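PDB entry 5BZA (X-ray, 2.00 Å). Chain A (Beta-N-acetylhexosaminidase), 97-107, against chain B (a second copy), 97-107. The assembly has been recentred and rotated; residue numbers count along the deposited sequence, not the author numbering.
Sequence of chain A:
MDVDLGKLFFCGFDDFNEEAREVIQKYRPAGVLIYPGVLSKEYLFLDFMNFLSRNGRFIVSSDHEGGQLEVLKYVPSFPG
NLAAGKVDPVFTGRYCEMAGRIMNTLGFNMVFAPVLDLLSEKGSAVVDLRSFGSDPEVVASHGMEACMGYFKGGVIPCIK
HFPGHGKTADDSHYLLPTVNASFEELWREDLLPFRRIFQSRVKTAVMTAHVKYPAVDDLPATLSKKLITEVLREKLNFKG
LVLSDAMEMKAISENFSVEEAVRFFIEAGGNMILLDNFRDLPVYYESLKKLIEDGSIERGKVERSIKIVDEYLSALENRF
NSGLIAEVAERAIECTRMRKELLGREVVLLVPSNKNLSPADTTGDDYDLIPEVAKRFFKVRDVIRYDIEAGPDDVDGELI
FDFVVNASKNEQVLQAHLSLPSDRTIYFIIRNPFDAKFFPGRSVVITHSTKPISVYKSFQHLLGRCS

Chain A 97-107: EMAGRIMNTLG
Chain B, residues 97-107: EMAGRIMNTLG

Residues 97-106 of both copies are helical, phi/psi near -62/-46 through M103, psi relaxing to about -27 at L106, in a helix that begins earlier in each chain. The two helices pack antiparallel, their N-to-C directions 173° apart and axes 9.5 Å at closest approach. The register is symmetric: I102(A) CA lies 5.7 Å from I102(B) CA, and M98(A) CA 6.1 Å from T105(B) CA.

M98(A) (t, t, p) packs its CG methylene against the threonine methyl, M98(A) CG 3.5 Å from T105(B) CG2. R101(A), nearly extended (t, t, t, chi4 -107°), points toward chain B and reaches across to the facing helix: NH1 donates to T105(B) OG1 at 3.0 Å and weakly to N104(B) OD1 at 3.5 Å. Each guanidinium has the partner arginine's NE over one face, despite like charge, with R101(A) NH2 4.0 Å from R101(B) NE. I102(A) (m, t) points CB sideways, but its branched apolar end comes nearer, CD1 4.3 Å from L106(B) CD2, with no polar group to satisfy.

N104(A) (t, chi2 -92°) accepts a weak bond on OD1 from R101(B) NH1, 3.2 Å. T105(A) (m) has a two-sided role: OG1 donates to R101(A) O at 2.8 Å, leaving oxygen lone-pair density for R101(B) NH1 at 2.9 Å, while CG2 sits 3.7 Å from M98(B) CG. L106(A) (m, t) points CB away, yet its end returns, CD2 4.1 Å from I102(B) CD1. G107(A), just past the helix, takes positive phi (124/-2), where a CB would jam against L106(A) O, which calls for glycine.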

ATOM      1  N   GLU A  97     -12.887  -3.075  -7.488  1.00  9.69           N
ATOM      2  CA  GLU A  97     -13.530  -2.768  -6.212  1.00 13.12           C
ATOM      3  C   GLU A  97     -12.466  -2.674  -5.097  1.00 10.79           C
ATOM      4  O   GLU A  97     -12.458  -1.727  -4.330  1.00 11.36           O
ATOM      5  CB  GLU A  97     -14.584  -3.808  -5.817  1.00 12.31           C
ATOM      6  CG  GLU A  97     -15.357  -3.327  -4.583  1.00 16.95           C
ATOM      7  CD  GLU A  97     -16.311  -4.340  -3.988  1.00 24.66           C
ATOM      8  OE1 GLU A  97     -16.370  -5.488  -4.470  1.00 22.31           O
ATOM      9  OE2 GLU A  97     -17.026  -3.968  -3.037  1.00 23.81           O
ATOM     10  N   MET A  98     -11.569  -3.654  -5.058  1.00 11.53           N
ATOM     11  CA  MET A  98     -10.450  -3.651  -4.113  1.00 12.84           C
ATOM     12  C   MET A  98      -9.626  -2.378  -4.227  1.00 12.64           C
ATOM     13  O   MET A  98      -9.316  -1.703  -3.198  1.00  8.52           O
ATOM     14  CB  MET A  98      -9.562  -4.852  -4.353  1.00 13.34           C
ATOM     15  CG  MET A  98      -8.371  -4.958  -3.407  1.00 13.64           C
ATOM     16  SD  MET A  98      -6.992  -5.830  -4.197  1.00 15.01           S
ATOM     17  CE  MET A  98      -6.360  -4.545  -5.292  1.00 17.15           C
ATOM     18  N   ALA A  99      -9.240  -2.078  -5.478  1.00 10.47           N
ATOM     19  CA  ALA A  99      -8.379  -0.929  -5.755  1.00 10.29           C
ATOM     20  C   ALA A  99      -9.099   0.336  -5.351  1.00  9.62           C
ATOM     21  O   ALA A  99      -8.539   1.213  -4.670  1.00  6.91           O
ATOM     22  CB  ALA A  99      -7.955  -0.890  -7.244  1.00  8.42           C
ATOM     23  N   GLY A 100     -10.369   0.420  -5.727  1.00  9.13           N
ATOM     24  CA  GLY A 100     -11.158   1.611  -5.438  1.00  9.79           C
ATOM     25  C   GLY A 100     -11.358   1.801  -3.947  1.00  7.18           C
ATOM     26  O   GLY A 100     -11.355   2.910  -3.435  1.00  8.94           O
ATOM     27  N   ARG A 101     -11.553   0.706  -3.237  1.00  9.28           N
ATOM     28  CA  ARG A 101     -11.818   0.775  -1.794  1.00  9.39           C
ATOM     29  C   ARG A 101     -10.596   1.363  -1.096  1.00 11.17           C
ATOM     30  O   ARG A 101     -10.698   2.317  -0.296  1.00 10.05           O
ATOM     31  CB  ARG A 101     -12.176  -0.611  -1.272  1.00  8.80           C
ATOM     32  CG  ARG A 101     -12.944  -0.566  -0.003  1.00 15.16           C
ATOM     33  CD  ARG A 101     -13.630  -1.872   0.262  1.00 22.10           C
ATOM     34  NE  ARG A 101     -14.502  -1.703   1.422  1.00 21.65           N
ATOM     35  CZ  ARG A 101     -14.246  -2.201   2.624  1.00 23.77           C
ATOM     36  NH1 ARG A 101     -13.147  -2.938   2.836  1.00 18.04           N
ATOM     37  NH2 ARG A 101     -15.100  -1.966   3.613  1.00 25.90           N
ATOM     38  N   ILE A 102      -9.427   0.822  -1.457  1.00  9.38           N
ATOM     39  CA  ILE A 102      -8.182   1.347  -0.947  1.00  9.39           C
ATOM     40  C   ILE A 102      -7.989   2.825  -1.280  1.00  9.97           C
ATOM     41  O   ILE A 102      -7.722   3.646  -0.381  1.00 10.50           O
ATOM     42  CB  ILE A 102      -7.010   0.518  -1.470  1.00  9.82           C
ATOM     43  CG1 ILE A 102      -7.066  -0.863  -0.804  1.00  7.40           C
ATOM     44  CG2 ILE A 102      -5.718   1.182  -1.106  1.00  8.19           C
ATOM     45  CD1 ILE A 102      -6.029  -1.886  -1.243  1.00  5.66           C
ATOM     46  N   MET A 103      -8.211   3.192  -2.553  1.00 12.71           N
ATOM     47  CA  MET A 103      -8.026   4.574  -2.994  1.00  9.82           C
ATOM     48  C   MET A 103      -8.898   5.536  -2.193  1.00 10.16           C
ATOM     49  O   MET A 103      -8.462   6.599  -1.732  1.00  9.89           O
ATOM     50  CB  MET A 103      -8.355   4.704  -4.499  1.00 10.87           C
ATOM     51  CG  MET A 103      -7.378   4.024  -5.432  1.00  8.85           C
ATOM     52  SD  MET A 103      -8.031   3.910  -7.131  1.00  9.54           S
ATOM     53  CE  MET A 103      -6.748   2.871  -7.830  1.00 10.70           C
ATOM     54  N   ASN A 104     -10.151   5.146  -2.059  1.00  9.32           N
ATOM     55  CA  ASN A 104     -11.153   5.917  -1.366  1.00 10.57           C
ATOM     56  C   ASN A 104     -10.779   6.095   0.092  1.00 14.18           C
ATOM     57  O   ASN A 104     -10.990   7.171   0.671  1.00 14.71           O
ATOM     58  CB  ASN A 104     -12.509   5.228  -1.524  1.00 12.92           C
ATOM     59  CG  ASN A 104     -13.623   5.907  -0.736  1.00 18.20           C
ATOM     60  OD1 ASN A 104     -13.892   5.554   0.400  1.00 21.30           O
ATOM     61  ND2 ASN A 104     -14.260   6.885  -1.342  1.00 16.80           N
ATOM     62  N   THR A 105     -10.249   5.034   0.696  1.00 15.11           N
ATOM     63  CA  THR A 105      -9.811   5.102   2.110  1.00 14.18           C
ATOM     64  C   THR A 105      -8.672   6.121   2.214  1.00 12.40           C
ATOM     65  O   THR A 105      -8.610   6.885   3.173  1.00 12.75           O
ATOM     66  CB  THR A 105      -9.364   3.731   2.653  1.00 12.00           C
ATOM     67  OG1 THR A 105     -10.427   2.783   2.488  1.00 15.56           O
ATOM     68  CG2 THR A 105      -8.993   3.805   4.142  1.00 11.40           C
ATOM     69  N   LEU A 106      -7.789   6.175   1.220  1.00 14.01           N
ATOM     70  CA  LEU A 106      -6.678   7.146   1.285  1.00 11.54           C
ATOM     71  C   LEU A 106      -7.109   8.620   1.152  1.00 14.53           C
ATOM     72  O   LEU A 106      -6.396   9.521   1.661  1.00 14.72           O
ATOM     73  CB  LEU A 106      -5.650   6.843   0.193  1.00 10.34           C
ATOM     74  CG  LEU A 106      -4.930   5.487   0.186  1.00 11.41           C
ATOM     75  CD1 LEU A 106      -4.155   5.424  -1.124  1.00  8.98           C
ATOM     76  CD2 LEU A 106      -4.026   5.277   1.398  1.00  9.02           C
ATOM     77  N   GLY A 107      -8.252   8.852   0.468  1.00 14.66           N
ATOM     78  CA  GLY A 107      -8.772  10.175   0.170  1.00 15.29           C
ATOM     79  C   GLY A 107      -9.034  10.475  -1.322  1.00 14.87           C
ATOM     80  O   GLY A 107      -9.497  11.564  -1.680  1.00 15.24           O
TER
ATOM     81  N   GLU B  97      -9.027   3.060  11.865  1.00  6.60           N
ATOM     82  CA  GLU B  97     -10.086   2.727  10.921  1.00 10.65           C
ATOM     83  C   GLU B  97      -9.568   2.651   9.473  1.00 10.79           C
ATOM     84  O   GLU B  97      -9.993   1.781   8.704  1.00  8.77           O
ATOM     85  CB  GLU B  97     -11.237   3.708  10.970  1.00 13.80           C
ATOM     86  CG  GLU B  97     -12.404   3.192  10.130  1.00 11.96           C
ATOM     87  CD  GLU B  97     -13.556   4.158  10.054  1.00 23.06           C
ATOM     88  OE1 GLU B  97     -13.443   5.295  10.595  1.00 30.83           O
ATOM     89  OE2 GLU B  97     -14.585   3.756   9.463  1.00 24.22           O
ATOM     90  N   MET B  98      -8.731   3.616   9.111  1.00  8.38           N
ATOM     91  CA  MET B  98      -8.091   3.682   7.805  1.00  9.22           C
ATOM     92  C   MET B  98      -7.309   2.383   7.572  1.00 10.59           C
ATOM     93  O   MET B  98      -7.484   1.685   6.547  1.00  8.67           O
ATOM     94  CB  MET B  98      -7.166   4.898   7.759  1.00 10.79           C
ATOM     95  CG  MET B  98      -6.462   5.156   6.424  1.00 13.53           C
ATOM     96  SD  MET B  98      -4.843   5.965   6.579  1.00 14.88           S
ATOM     97  CE  MET B  98      -3.889   4.568   7.135  1.00  9.09           C
ATOM     98  N   ALA B  99      -6.456   2.070   8.553  1.00 10.20           N
ATOM     99  CA  ALA B  99      -5.570   0.922   8.491  1.00 10.58           C
ATOM    100  C   ALA B  99      -6.379  -0.355   8.410  1.00  9.37           C
ATOM    101  O   ALA B  99      -6.098  -1.250   7.595  1.00  9.41           O
ATOM    102  CB  ALA B  99      -4.631   0.917   9.695  1.00 11.18           C
ATOM    103  N   GLY B 100      -7.407  -0.440   9.237  1.00  7.98           N
ATOM    104  CA  GLY B 100      -8.232  -1.613   9.254  1.00  9.22           C
ATOM    105  C   GLY B 100      -8.987  -1.785   7.933  1.00  7.78           C
ATOM    106  O   GLY B 100      -9.198  -2.894   7.458  1.00  7.25           O
ATOM    107  N   ARG B 101      -9.434  -0.682   7.372  1.00  9.08           N
ATOM    108  CA  ARG B 101     -10.237  -0.731   6.140  1.00 11.27           C
ATOM    109  C   ARG B 101      -9.351  -1.310   5.042  1.00 10.04           C
ATOM    110  O   ARG B 101      -9.713  -2.301   4.377  1.00  8.72           O
ATOM    111  CB  ARG B 101     -10.779   0.661   5.789  1.00  9.63           C
ATOM    112  CG  ARG B 101     -12.017   0.616   4.901  1.00 18.47           C
ATOM    113  CD  ARG B 101     -12.743   1.981   4.819  1.00 21.25           C
ATOM    114  NE  ARG B 101     -14.017   1.882   4.099  1.00 23.16           N
ATOM    115  CZ  ARG B 101     -14.257   2.340   2.860  1.00 25.68           C
ATOM    116  NH1 ARG B 101     -13.314   2.980   2.156  1.00 20.35           N
ATOM    117  NH2 ARG B 101     -15.470   2.174   2.324  1.00 20.64           N
ATOM    118  N   ILE B 102      -8.137  -0.762   4.938  1.00 10.13           N
ATOM    119  CA  ILE B 102      -7.166  -1.268   3.986  1.00  7.38           C
ATOM    120  C   ILE B 102      -6.835  -2.763   4.192  1.00  9.23           C
ATOM    121  O   ILE B 102      -6.895  -3.547   3.221  1.00  9.08           O
ATOM    122  CB  ILE B 102      -5.889  -0.409   4.035  1.00 10.92           C
ATOM    123  CG1 ILE B 102      -6.192   1.001   3.519  1.00 10.68           C
ATOM    124  CG2 ILE B 102      -4.849  -1.024   3.188  1.00  9.76           C
ATOM    125  CD1 ILE B 102      -5.030   1.980   3.584  1.00 11.67           C
ATOM    126  N   MET B 103      -6.554  -3.168   5.450  1.00 10.05           N
ATOM    127  CA  MET B 103      -6.234  -4.550   5.811  1.00  9.67           C
ATOM    128  C   MET B 103      -7.357  -5.502   5.426  1.00  9.00           C
ATOM    129  O   MET B 103      -7.128  -6.578   4.826  1.00  6.48           O
ATOM    130  CB  MET B 103      -5.985  -4.680   7.341  1.00  9.75           C
ATOM    131  CG  MET B 103      -4.725  -4.040   7.862  1.00  7.97           C
ATOM    132  SD  MET B 103      -4.621  -3.828   9.696  1.00  6.82           S
ATOM    133  CE  MET B 103      -3.150  -2.789   9.766  1.00 12.67           C
ATOM    134  N   ASN B 104      -8.574  -5.105   5.795  1.00  9.31           N
ATOM    135  CA  ASN B 104      -9.763  -5.900   5.539  1.00  9.83           C
ATOM    136  C   ASN B 104      -9.911  -6.066   4.030  1.00 13.40           C
ATOM    137  O   ASN B 104     -10.302  -7.142   3.573  1.00 12.16           O
ATOM    138  CB  ASN B 104     -11.033  -5.256   6.116  1.00 11.99           C
ATOM    139  CG  ASN B 104     -12.313  -6.050   5.754  1.00 15.96           C
ATOM    140  OD1 ASN B 104     -12.937  -5.840   4.704  1.00 21.72           O
ATOM    141  ND2 ASN B 104     -12.691  -6.957   6.616  1.00 16.86           N
ATOM    142  N   THR B 105      -9.627  -5.000   3.260  1.00 11.72           N
ATOM    143  CA  THR B 105      -9.741  -5.088   1.799  1.00 11.28           C
ATOM    144  C   THR B 105      -8.740  -6.089   1.268  1.00 12.44           C
ATOM    145  O   THR B 105      -9.028  -6.820   0.315  1.00 13.20           O
ATOM    146  CB  THR B 105      -9.507  -3.723   1.096  1.00 11.40           C
ATOM    147  OG1 THR B 105     -10.415  -2.756   1.610  1.00 10.03           O
ATOM    148  CG2 THR B 105      -9.723  -3.833  -0.403  1.00 13.61           C
ATOM    149  N   LEU B 106      -7.540  -6.119   1.853  1.00 10.53           N
ATOM    150  CA  LEU B 106      -6.537  -7.052   1.345  1.00  7.91           C
ATOM    151  C   LEU B 106      -6.871  -8.505   1.599  1.00 12.53           C
ATOM    152  O   LEU B 106      -6.423  -9.378   0.853  1.00 10.61           O
ATOM    153  CB  LEU B 106      -5.169  -6.749   1.921  1.00 10.21           C
ATOM    154  CG  LEU B 106      -4.504  -5.432   1.540  1.00  9.38           C
ATOM    155  CD1 LEU B 106      -3.274  -5.272   2.460  1.00  8.56           C
ATOM    156  CD2 LEU B 106      -4.110  -5.463   0.047  1.00  7.10           C
ATOM    157  N   GLY B 107      -7.661  -8.755   2.644  1.00 12.45           N
ATOM    158  CA  GLY B 107      -7.990 -10.092   3.087  1.00 10.98           C
ATOM    159  C   GLY B 107      -7.613 -10.369   4.553  1.00 11.06           C
ATOM    160  O   GLY B 107      -7.874 -11.465   5.033  1.00 11.50           O
TER
HETATM  161  O   HOH W   1     -15.680   2.725  -0.244  1.00 15.30           O